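Local coordinates for nucleoprotein (Sendai virus, PDB 6M7D), which coats the viral RNA genome as a helical nucleocapsid, one subunit per six ribonucleotides, shielding it from nucleases and presenting it as template for transcription and replication, at residues Ser36-Gly41 with Gly72-Ser77. Numbering follows the deposited sequence.
Sequences SVFVLG and GGFLVS
Ser77 joins the edge strand to the helix beside it. Its CB points toward the strand and lies 3.4 Å from Phe38 O. OG is anti to the carbonyl carbon (chi1 -72°) and sits between two backbones. It accepts a hydrogen bond from Phe38 N at 2.7 Å, with an N-H...O angle of 156°. It also donates to Gly73 O one turn back, from above the carbonyl plane, where Ser77 N bonds too. Phe38 N is a buried strand amide, and the serine hydroxyl satisfies it. Val37 CG1 touches OG at 3.3 Å. Gly73 faces the strand without a side chain, so Gly73 O comes within 4.1 Å of Ser36 O.

Val37 crosses Val76 at about a right angle, with Val37 CG2 3.8 Å from Val76 CG1. The rings of Phe38 and Phe74 run side by side, planes at 15°, but offset with little overlap.

This is a buried helix-on-sheet contact in the probable Ncore, away from the RNA-binding residues. Residues 36-40 and 72-77 run in nearly the same direction. Strand 33-40 is outermost in this chain's mixed sheet; strand 99-108 bonds to Val37 and Val39. Leu90 of helix 86-93 packs on Val37 and Val76. Phe57 of helix 47-62 touches Phe38, and Leu134 of helix 129-135 touches both phenylalanines.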
ATOM      1  N   SER A  36       1.340  23.786   4.365  1.00 10.92           N
ATOM      2  CA  SER A  36       2.672  24.194   4.785  1.00 10.92           C
ATOM      3  C   SER A  36       3.527  22.955   4.998  1.00 10.92           C
ATOM      4  O   SER A  36       3.186  22.091   5.811  1.00 10.92           O
ATOM      5  CB  SER A  36       2.609  25.024   6.065  1.00 10.92           C
ATOM      6  OG  SER A  36       1.620  26.028   5.975  1.00 10.92           O
ATOM      7  N   VAL A  37       4.632  22.870   4.268  1.00  9.94           N
ATOM      8  CA  VAL A  37       5.608  21.800   4.416  1.00  9.94           C
ATOM      9  C   VAL A  37       6.902  22.415   4.920  1.00  9.94           C
ATOM     10  O   VAL A  37       7.398  23.387   4.343  1.00  9.94           O
ATOM     11  CB  VAL A  37       5.831  21.050   3.094  1.00  9.94           C
ATOM     12  CG1 VAL A  37       6.911  20.009   3.265  1.00  9.94           C
ATOM     13  CG2 VAL A  37       4.556  20.405   2.654  1.00  9.94           C
ATOM     14  N   PHE A  38       7.448  21.848   5.985  1.00  9.96           N
ATOM     15  CA  PHE A  38       8.623  22.391   6.648  1.00  9.96           C
ATOM     16  C   PHE A  38       9.827  21.521   6.332  1.00  9.96           C
ATOM     17  O   PHE A  38       9.843  20.333   6.663  1.00  9.96           O
ATOM     18  CB  PHE A  38       8.391  22.483   8.152  1.00  9.96           C
ATOM     19  CG  PHE A  38       7.153  23.229   8.512  1.00  9.96           C
ATOM     20  CD1 PHE A  38       7.187  24.594   8.695  1.00  9.96           C
ATOM     21  CD2 PHE A  38       5.949  22.572   8.647  1.00  9.96           C
ATOM     22  CE1 PHE A  38       6.046  25.285   9.014  1.00  9.96           C
ATOM     23  CE2 PHE A  38       4.808  23.262   8.969  1.00  9.96           C
ATOM     24  CZ  PHE A  38       4.856  24.618   9.153  1.00  9.96           C
ATOM     25  N   VAL A  39      10.825  22.114   5.689  1.00 10.30           N
ATOM     26  CA  VAL A  39      12.066  21.436   5.347  1.00 10.30           C
ATOM     27  C   VAL A  39      13.161  21.979   6.249  1.00 10.30           C
ATOM     28  O   VAL A  39      13.046  23.092   6.771  1.00 10.30           O
ATOM     29  CB  VAL A  39      12.418  21.620   3.863  1.00 10.30           C
ATOM     30  CG1 VAL A  39      11.249  21.201   2.999  1.00 10.30           C
ATOM     31  CG2 VAL A  39      12.791  23.051   3.579  1.00 10.30           C
ATOM     32  N   LEU A  40      14.203  21.184   6.461  1.00 11.81           N
ATOM     33  CA  LEU A  40      15.309  21.627   7.297  1.00 11.81           C
ATOM     34  C   LEU A  40      16.362  22.326   6.457  1.00 11.81           C
ATOM     35  O   LEU A  40      16.876  21.762   5.488  1.00 11.81           O
ATOM     36  CB  LEU A  40      15.935  20.446   8.031  1.00 11.81           C
ATOM     37  CG  LEU A  40      15.029  19.608   8.921  1.00 11.81           C
ATOM     38  CD1 LEU A  40      15.862  18.851   9.930  1.00 11.81           C
ATOM     39  CD2 LEU A  40      14.020  20.485   9.609  1.00 11.81           C
ATOM     40  N   GLY A  41      16.680  23.551   6.829  1.00 14.49           N
ATOM     41  CA  GLY A  41      17.777  24.254   6.217  1.00 14.49           C
ATOM     42  C   GLY A  41      19.104  23.743   6.719  1.00 14.49           C
ATOM     43  O   GLY A  41      19.194  22.971   7.683  1.00 14.49           O
ATOM     44  N   GLY A  72      -1.439  16.073   6.771  1.00  6.97           N
ATOM     45  CA  GLY A  72      -0.786  15.469   5.629  1.00  6.97           C
ATOM     46  C   GLY A  72       0.471  16.203   5.223  1.00  6.97           C
ATOM     47  O   GLY A  72       1.427  15.589   4.755  1.00  6.97           O
ATOM     48  N   GLY A  73       0.494  17.521   5.404  1.00  7.26           N
ATOM     49  CA  GLY A  73       1.702  18.276   5.127  1.00  7.26           C
ATOM     50  C   GLY A  73       2.795  18.045   6.144  1.00  7.26           C
ATOM     51  O   GLY A  73       3.976  18.103   5.812  1.00  7.26           O
ATOM     52  N   PHE A  74       2.423  17.772   7.390  1.00  7.85           N
ATOM     53  CA  PHE A  74       3.421  17.383   8.380  1.00  7.85           C
ATOM     54  C   PHE A  74       3.989  16.006   8.072  1.00  7.85           C
ATOM     55  O   PHE A  74       5.190  15.767   8.243  1.00  7.85           O
ATOM     56  CB  PHE A  74       2.818  17.412   9.777  1.00  7.85           C
ATOM     57  CG  PHE A  74       2.733  18.778  10.351  1.00  7.85           C
ATOM     58  CD1 PHE A  74       3.872  19.533  10.519  1.00  7.85           C
ATOM     59  CD2 PHE A  74       1.517  19.321  10.698  1.00  7.85           C
ATOM     60  CE1 PHE A  74       3.799  20.792  11.038  1.00  7.85           C
ATOM     61  CE2 PHE A  74       1.442  20.582  11.213  1.00  7.85           C
ATOM     62  CZ  PHE A  74       2.583  21.318  11.385  1.00  7.85           C
ATOM     63  N   LEU A  75       3.144  15.090   7.607  1.00  5.83           N
ATOM     64  CA  LEU A  75       3.651  13.803   7.149  1.00  5.83           C
ATOM     65  C   LEU A  75       4.535  13.964   5.919  1.00  5.83           C
ATOM     66  O   LEU A  75       5.535  13.258   5.771  1.00  5.83           O
ATOM     67  CB  LEU A  75       2.494  12.853   6.864  1.00  5.83           C
ATOM     68  CG  LEU A  75       1.938  12.164   8.102  1.00  5.83           C
ATOM     69  CD1 LEU A  75       0.839  11.215   7.717  1.00  5.83           C
ATOM     70  CD2 LEU A  75       3.037  11.434   8.830  1.00  5.83           C
ATOM     71  N   VAL A  76       4.185  14.890   5.029  1.00  6.10           N
ATOM     72  CA  VAL A  76       5.007  15.164   3.857  1.00  6.10           C
ATOM     73  C   VAL A  76       6.348  15.749   4.271  1.00  6.10           C
ATOM     74  O   VAL A  76       7.389  15.419   3.697  1.00  6.10           O
ATOM     75  CB  VAL A  76       4.245  16.095   2.897  1.00  6.10           C
ATOM     76  CG1 VAL A  76       5.182  16.768   1.934  1.00  6.10           C
ATOM     77  CG2 VAL A  76       3.195  15.317   2.144  1.00  6.10           C
ATOM     78  N   SER A  77       6.342  16.619   5.280  1.00  6.51           N
ATOM     79  CA  SER A  77       7.577  17.142   5.848  1.00  6.51           C
ATOM     80  C   SER A  77       8.444  16.016   6.386  1.00  6.51           C
ATOM     81  O   SER A  77       9.655  15.969   6.144  1.00  6.51           O
ATOM     82  CB  SER A  77       7.245  18.126   6.964  1.00  6.51           C
ATOM     83  OG  SER A  77       6.718  19.326   6.448  1.00  6.51           O
TER